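Local coordinates for protein coproheme decarboxylase (Thermus thermophilus, PDB 1VDH) that catalyses the hydrogen peroxide-dependent decarboxylation of Fe-coproporphyrin III to heme b, by way of harderoheme III, in the last step of coproporphyrin-dependent heme biosynthesis, at residues Val136-Lys149 with Trp196-Phe210. Residues are numbered along the deposited sequence; the frame is centred on the assembly and turned at random.
Sequences VPKSGYVCFYPMNK and WEWGVDLFSEDPVQF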
loop_
_atom_site.group_PDB
_atom_site.type_symbol
_atom_site.label_atom_id
_atom_site.label_comp_id
_atom_site.label_asym_id
_atom_site.label_seq_id
_atom_site.Cartn_x
_atom_site.Cartn_y
_atom_site.Cartn_z
ATOM N N VAL A 136 29.741 -10.949 -10.187
ATOM C CA VAL A 136 29.110 -11.313 -8.924
ATOM C C VAL A 136 29.977 -12.353 -8.204
ATOM O O VAL A 136 30.303 -13.393 -8.777
ATOM C CB VAL A 136 27.709 -11.917 -9.181
ATOM C CG1 VAL A 136 27.089 -12.377 -7.892
ATOM C CG2 VAL A 136 26.815 -10.897 -9.869
ATOM N N PRO A 137 30.381 -12.075 -6.947
ATOM C CA PRO A 137 31.212 -13.022 -6.192
ATOM C C PRO A 137 30.508 -14.362 -5.968
ATOM O O PRO A 137 29.278 -14.428 -5.871
ATOM C CB PRO A 137 31.517 -12.264 -4.891
ATOM C CG PRO A 137 30.399 -11.282 -4.774
ATOM C CD PRO A 137 30.182 -10.827 -6.188
ATOM N N LYS A 138 31.293 -15.434 -5.905
ATOM C CA LYS A 138 30.741 -16.778 -5.771
ATOM C C LYS A 138 30.721 -17.408 -4.382
ATOM O O LYS A 138 30.843 -18.624 -4.248
ATOM C CB LYS A 138 31.443 -17.715 -6.755
ATOM C CG LYS A 138 31.509 -17.169 -8.175
ATOM C CD LYS A 138 30.122 -16.964 -8.753
ATOM C CE LYS A 138 30.197 -16.365 -10.142
ATOM N NZ LYS A 138 28.848 -16.229 -10.744
ATOM N N SER A 139 30.524 -16.587 -3.361
ATOM C CA SER A 139 30.456 -17.068 -1.986
ATOM C C SER A 139 29.899 -15.944 -1.132
ATOM O O SER A 139 29.731 -14.821 -1.605
ATOM C CB SER A 139 31.851 -17.453 -1.474
ATOM O OG SER A 139 32.710 -16.326 -1.423
ATOM N N GLY A 140 29.616 -16.247 0.128
ATOM C CA GLY A 140 29.115 -15.226 1.022
ATOM C C GLY A 140 27.651 -14.857 0.888
ATOM O O GLY A 140 26.810 -15.681 0.528
ATOM N N TYR A 141 27.373 -13.582 1.135
ATOM C CA TYR A 141 26.015 -13.057 1.129
ATOM C C TYR A 141 25.853 -11.794 0.298
ATOM O O TYR A 141 26.829 -11.144 -0.073
ATOM C CB TYR A 141 25.599 -12.755 2.580
ATOM C CG TYR A 141 25.771 -13.940 3.504
ATOM C CD1 TYR A 141 24.695 -14.774 3.808
ATOM C CD2 TYR A 141 27.031 -14.285 3.991
ATOM C CE1 TYR A 141 24.875 -15.934 4.567
ATOM C CE2 TYR A 141 27.220 -15.438 4.744
ATOM C CZ TYR A 141 26.145 -16.258 5.024
ATOM O OH TYR A 141 26.354 -17.423 5.730
ATOM N N VAL A 142 24.597 -11.458 0.021
ATOM C CA VAL A 142 24.266 -10.262 -0.730
ATOM C C VAL A 142 23.222 -9.454 0.032
ATOM O O VAL A 142 22.387 -10.012 0.749
ATOM C CB VAL A 142 23.689 -10.587 -2.143
ATOM C CG1 VAL A 142 22.328 -11.276 -2.029
ATOM C CG2 VAL A 142 23.557 -9.299 -2.962
ATOM N N CYS A 143 23.341 -8.136 -0.067
ATOM C CA CYS A 143 22.389 -7.205 0.522
ATOM C C CYS A 143 21.983 -6.282 -0.615
ATOM O O CYS A 143 22.840 -5.640 -1.230
ATOM C CB CYS A 143 23.018 -6.362 1.635
ATOM S SG CYS A 143 22.007 -4.899 2.114
ATOM N N PHE A 144 20.696 -6.278 -0.947
ATOM C CA PHE A 144 20.197 -5.401 -1.998
ATOM C C PHE A 144 19.136 -4.461 -1.463
ATOM O O PHE A 144 18.242 -4.877 -0.725
ATOM C CB PHE A 144 19.573 -6.180 -3.166
ATOM C CG PHE A 144 18.786 -5.300 -4.116
ATOM C CD1 PHE A 144 17.391 -5.262 -4.062
ATOM C CD2 PHE A 144 19.443 -4.449 -4.998
ATOM C CE1 PHE A 144 16.668 -4.384 -4.868
ATOM C CE2 PHE A 144 18.731 -3.565 -5.810
ATOM C CZ PHE A 144 17.339 -3.531 -5.743
ATOM N N TYR A 145 19.207 -3.209 -1.896
ATOM C CA TYR A 145 18.218 -2.210 -1.523
ATOM C C TYR A 145 18.241 -1.067 -2.518
ATOM O O TYR A 145 19.295 -0.734 -3.066
ATOM C CB TYR A 145 18.463 -1.667 -0.109
ATOM C CG TYR A 145 19.772 -0.928 0.077
ATOM C CD1 TYR A 145 19.834 0.462 -0.032
ATOM C CD2 TYR A 145 20.937 -1.614 0.411
ATOM C CE1 TYR A 145 21.024 1.150 0.191
ATOM C CE2 TYR A 145 22.130 -0.937 0.635
ATOM C CZ TYR A 145 22.165 0.443 0.523
ATOM O OH TYR A 145 23.347 1.106 0.745
ATOM N N PRO A 146 17.058 -0.546 -2.871
ATOM C CA PRO A 146 16.968 0.571 -3.808
ATOM C C PRO A 146 16.906 1.856 -2.974
ATOM O O PRO A 146 16.623 1.809 -1.769
ATOM C CB PRO A 146 15.650 0.294 -4.526
ATOM C CG PRO A 146 14.793 -0.240 -3.426
ATOM C CD PRO A 146 15.737 -1.175 -2.675
ATOM N N MET A 147 17.168 2.997 -3.600
ATOM C CA MET A 147 17.124 4.264 -2.876
ATOM C C MET A 147 17.016 5.451 -3.819
ATOM O O MET A 147 17.285 5.333 -5.015
ATOM C CB MET A 147 18.376 4.429 -1.993
ATOM C CG MET A 147 19.694 4.582 -2.758
ATOM S SD MET A 147 21.135 4.825 -1.659
ATOM C CE MET A 147 20.901 6.520 -1.151
ATOM N N ASN A 148 16.577 6.577 -3.259
ATOM C CA ASN A 148 16.456 7.849 -3.968
ATOM C C ASN A 148 17.250 8.870 -3.163
ATOM O O ASN A 148 17.610 8.626 -2.007
ATOM C CB ASN A 148 15.013 8.377 -3.956
ATOM C CG ASN A 148 14.032 7.464 -4.647
ATOM O OD1 ASN A 148 12.870 7.386 -4.249
ATOM N ND2 ASN A 148 14.476 6.793 -5.696
ATOM N N LYS A 149 17.504 10.020 -3.781
ATOM C CA LYS A 149 18.161 11.123 -3.104
ATOM C C LYS A 149 16.993 12.067 -2.837
ATOM O O LYS A 149 16.242 12.431 -3.752
ATOM C CB LYS A 149 19.224 11.778 -3.987
ATOM C CG LYS A 149 20.621 11.177 -3.814
ATOM C CD LYS A 149 21.234 11.564 -2.473
ATOM C CE LYS A 149 22.690 11.099 -2.357
ATOM N NZ LYS A 149 22.831 9.617 -2.348
ATOM N N TRP A 196 12.858 3.390 -8.294
ATOM C CA TRP A 196 13.802 4.120 -7.446
ATOM C C TRP A 196 14.968 4.595 -8.316
ATOM O O TRP A 196 15.209 4.045 -9.388
ATOM C CB TRP A 196 14.321 3.227 -6.313
ATOM C CG TRP A 196 13.241 2.716 -5.387
ATOM C CD1 TRP A 196 12.383 1.678 -5.620
ATOM C CD2 TRP A 196 12.919 3.216 -4.081
ATOM N NE1 TRP A 196 11.549 1.501 -4.544
ATOM C CE2 TRP A 196 11.855 2.431 -3.584
ATOM C CE3 TRP A 196 13.429 4.252 -3.282
ATOM C CZ2 TRP A 196 11.286 2.647 -2.319
ATOM C CZ3 TRP A 196 12.863 4.469 -2.020
ATOM C CH2 TRP A 196 11.801 3.669 -1.555
ATOM N N GLU A 197 15.685 5.610 -7.848
ATOM C CA GLU A 197 16.801 6.179 -8.599
ATOM C C GLU A 197 18.053 5.314 -8.671
ATOM O O GLU A 197 18.769 5.342 -9.672
ATOM C CB GLU A 197 17.126 7.568 -8.057
ATOM C CG GLU A 197 16.003 8.566 -8.306
ATOM C CD GLU A 197 16.051 9.772 -7.389
ATOM O OE1 GLU A 197 15.133 10.606 -7.491
ATOM O OE2 GLU A 197 16.988 9.890 -6.570
ATOM N N TRP A 198 18.316 4.549 -7.616
ATOM C CA TRP A 198 19.482 3.670 -7.594
ATOM C C TRP A 198 19.182 2.322 -6.971
ATOM O O TRP A 198 18.248 2.175 -6.187
ATOM C CB TRP A 198 20.643 4.287 -6.796
ATOM C CG TRP A 198 21.286 5.475 -7.444
ATOM C CD1 TRP A 198 22.266 5.463 -8.399
ATOM C CD2 TRP A 198 20.976 6.850 -7.200
ATOM N NE1 TRP A 198 22.576 6.750 -8.772
ATOM C CE2 TRP A 198 21.800 7.620 -8.052
ATOM C CE3 TRP A 198 20.078 7.508 -6.346
ATOM C CZ2 TRP A 198 21.750 9.020 -8.078
ATOM C CZ3 TRP A 198 20.030 8.901 -6.372
ATOM C CH2 TRP A 198 20.862 9.641 -7.234
ATOM N N GLY A 199 19.990 1.346 -7.363
ATOM C CA GLY A 199 19.917 0.012 -6.810
ATOM C C GLY A 199 21.284 -0.164 -6.166
ATOM O O GLY A 199 22.292 0.299 -6.716
ATOM N N VAL A 200 21.331 -0.763 -4.980
ATOM C CA VAL A 200 22.603 -0.980 -4.298
ATOM C C VAL A 200 22.789 -2.445 -3.916
ATOM O O VAL A 200 21.925 -3.036 -3.272
ATOM C CB VAL A 200 22.719 -0.139 -2.999
ATOM C CG1 VAL A 200 24.083 -0.371 -2.346
ATOM C CG2 VAL A 200 22.526 1.349 -3.295
ATOM N N ASP A 201 23.915 -3.019 -4.333
ATOM C CA ASP A 201 24.263 -4.401 -4.012
ATOM C C ASP A 201 25.527 -4.416 -3.173
ATOM O O ASP A 201 26.556 -3.875 -3.583
ATOM C CB ASP A 201 24.531 -5.216 -5.275
ATOM C CG ASP A 201 23.277 -5.530 -6.036
ATOM O OD1 ASP A 201 22.530 -6.436 -5.605
ATOM O OD2 ASP A 201 23.041 -4.867 -7.061
ATOM N N LEU A 202 25.431 -4.990 -1.981
ATOM C CA LEU A 202 26.584 -5.117 -1.094
ATOM C C LEU A 202 26.891 -6.611 -1.016
ATOM O O LEU A 202 25.976 -7.430 -0.963
ATOM C CB LEU A 202 26.262 -4.580 0.310
ATOM C CG LEU A 202 25.757 -3.133 0.440
ATOM C CD1 LEU A 202 25.561 -2.785 1.919
ATOM C CD2 LEU A 202 26.739 -2.166 -0.206
ATOM N N PHE A 203 28.173 -6.962 -1.045
ATOM C CA PHE A 203 28.592 -8.356 -0.976
ATOM C C PHE A 203 29.587 -8.512 0.166
ATOM O O PHE A 203 30.507 -7.702 0.307
ATOM C CB PHE A 203 29.245 -8.783 -2.292
ATOM C CG PHE A 203 28.354 -8.628 -3.494
ATOM C CD1 PHE A 203 27.345 -9.548 -3.754
ATOM C CD2 PHE A 203 28.536 -7.567 -4.373
ATOM C CE1 PHE A 203 26.529 -9.416 -4.880
ATOM C CE2 PHE A 203 27.726 -7.425 -5.502
ATOM C CZ PHE A 203 26.721 -8.352 -5.755
ATOM N N SER A 204 29.414 -9.560 0.967
ATOM C CA SER A 204 30.294 -9.802 2.111
ATOM C C SER A 204 30.175 -11.243 2.575
ATOM O O SER A 204 29.193 -11.916 2.271
ATOM C CB SER A 204 29.903 -8.877 3.275
ATOM O OG SER A 204 30.806 -8.998 4.366
ATOM N N GLU A 205 31.170 -11.707 3.328
ATOM C CA GLU A 205 31.155 -13.071 3.851
ATOM C C GLU A 205 30.394 -13.137 5.169
ATOM O O GLU A 205 30.170 -14.217 5.708
ATOM C CB GLU A 205 32.584 -13.588 4.060
ATOM C CG GLU A 205 33.409 -13.689 2.782
ATOM C CD GLU A 205 32.809 -14.631 1.743
ATOM O OE1 GLU A 205 32.444 -15.778 2.093
ATOM O OE2 GLU A 205 32.714 -14.228 0.564
ATOM N N ASP A 206 30.000 -11.973 5.680
ATOM C CA ASP A 206 29.270 -11.884 6.942
ATOM C C ASP A 206 28.176 -10.831 6.797
ATOM O O ASP A 206 28.466 -9.657 6.581
ATOM C CB ASP A 206 30.239 -11.488 8.070
ATOM C CG ASP A 206 29.601 -11.536 9.462
ATOM O OD1 ASP A 206 28.367 -11.679 9.586
ATOM O OD2 ASP A 206 30.355 -11.417 10.451
ATOM N N PRO A 207 26.900 -11.242 6.926
ATOM C CA PRO A 207 25.777 -10.307 6.803
ATOM C C PRO A 207 25.820 -9.182 7.835
ATOM O O PRO A 207 25.272 -8.109 7.608
ATOM C CB PRO A 207 24.548 -11.215 6.961
ATOM C CG PRO A 207 25.050 -12.345 7.790
ATOM C CD PRO A 207 26.419 -12.605 7.215
ATOM N N VAL A 208 26.515 -9.409 8.947
ATOM C CA VAL A 208 26.634 -8.388 9.983
ATOM C C VAL A 208 27.389 -7.177 9.437
ATOM O O VAL A 208 27.145 -6.050 9.859
ATOM C CB VAL A 208 27.319 -8.946 11.255
ATOM C CG1 VAL A 208 27.603 -7.831 12.256
ATOM C CG2 VAL A 208 26.418 -9.987 11.901
ATOM N N GLN A 209 28.278 -7.402 8.469
ATOM C CA GLN A 209 29.021 -6.295 7.870
ATOM C C GLN A 209 28.055 -5.337 7.172
ATOM O O GLN A 209 28.278 -4.125 7.165
ATOM C CB GLN A 209 30.098 -6.809 6.912
ATOM C CG GLN A 209 31.307 -7.422 7.624
ATOM C CD GLN A 209 32.152 -6.376 8.342
ATOM O OE1 GLN A 209 32.558 -5.378 7.747
ATOM N NE2 GLN A 209 32.408 -6.596 9.627
ATOM N N PHE A 210 26.972 -5.880 6.610
ATOM C CA PHE A 210 25.952 -5.050 5.962
ATOM C C PHE A 210 25.337 -4.132 7.021
ATOM O O PHE A 210 25.119 -2.938 6.785
ATOM C CB PHE A 210 24.823 -5.908 5.389
ATOM C CG PHE A 210 25.263 -6.906 4.353
ATOM C CD1 PHE A 210 24.630 -8.142 4.266
ATOM C CD2 PHE A 210 26.269 -6.602 3.441
ATOM C CE1 PHE A 210 24.984 -9.064 3.283
ATOM C CE2 PHE A 210 26.632 -7.517 2.450
ATOM C CZ PHE A 210 25.990 -8.748 2.369
HETATM O O HOH W 1 14.316 12.193 -5.633
#
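Pro137 sets its CD over the centre of the Phe203 ring, 3.9 Å from the centroid, just ahead of the antiparallel pairing of strands 141-149 and 198-204 in the ferredoxin-like β-sheet of the chlorite dismutase family. Ser139 OG then donates to Glu205 OE2 on its syn side (2.9 Å). At Gly140 a side chain would clash with Ser204 O, and the backbone angles also call for glycine. The Tyr141 ring takes Pro207 CD over one face and Ser204 O at its edge, while its hydroxyl bonds Asp84 of a second subunit. From here Tyr141, Cys143, Tyr145 and Met147 form hydrogen-bonded pairs with Ser204, Leu202, Val200 and Trp198. Cys143 CB sits centrally above the Phe210 ring, 3.5 Å from the centroid, joining the sheet to helix 207-217. On that same sheet face Tyr145, the predicted active-site residue, has its CG between backbone N and carbonyl carbon (chi1 63°), which lays the ring over Val200 CB in a CH-pi contact, 3.7 Å from the ring centroid; Phe232 stacks with the same ring. On the other face Pro146 CG lies 3.7 Å from the centroid of the five-membered ring of Trp196, nearly on its normal. With an alanine at Trp196, Pro146 would be likely to lose the ring over its CB and CG, leaving a gap beside Tyr106 and Phe108. At Met147 the pairing ends in a classic β-bulge, with Glu197 and Trp198 both opposite it. Beyond it, Glu197 OE2 accepts from Lys149 N (2.8 Å, N-H...O 164°), and one water donates to both Glu197 OE1 and Lys149 O.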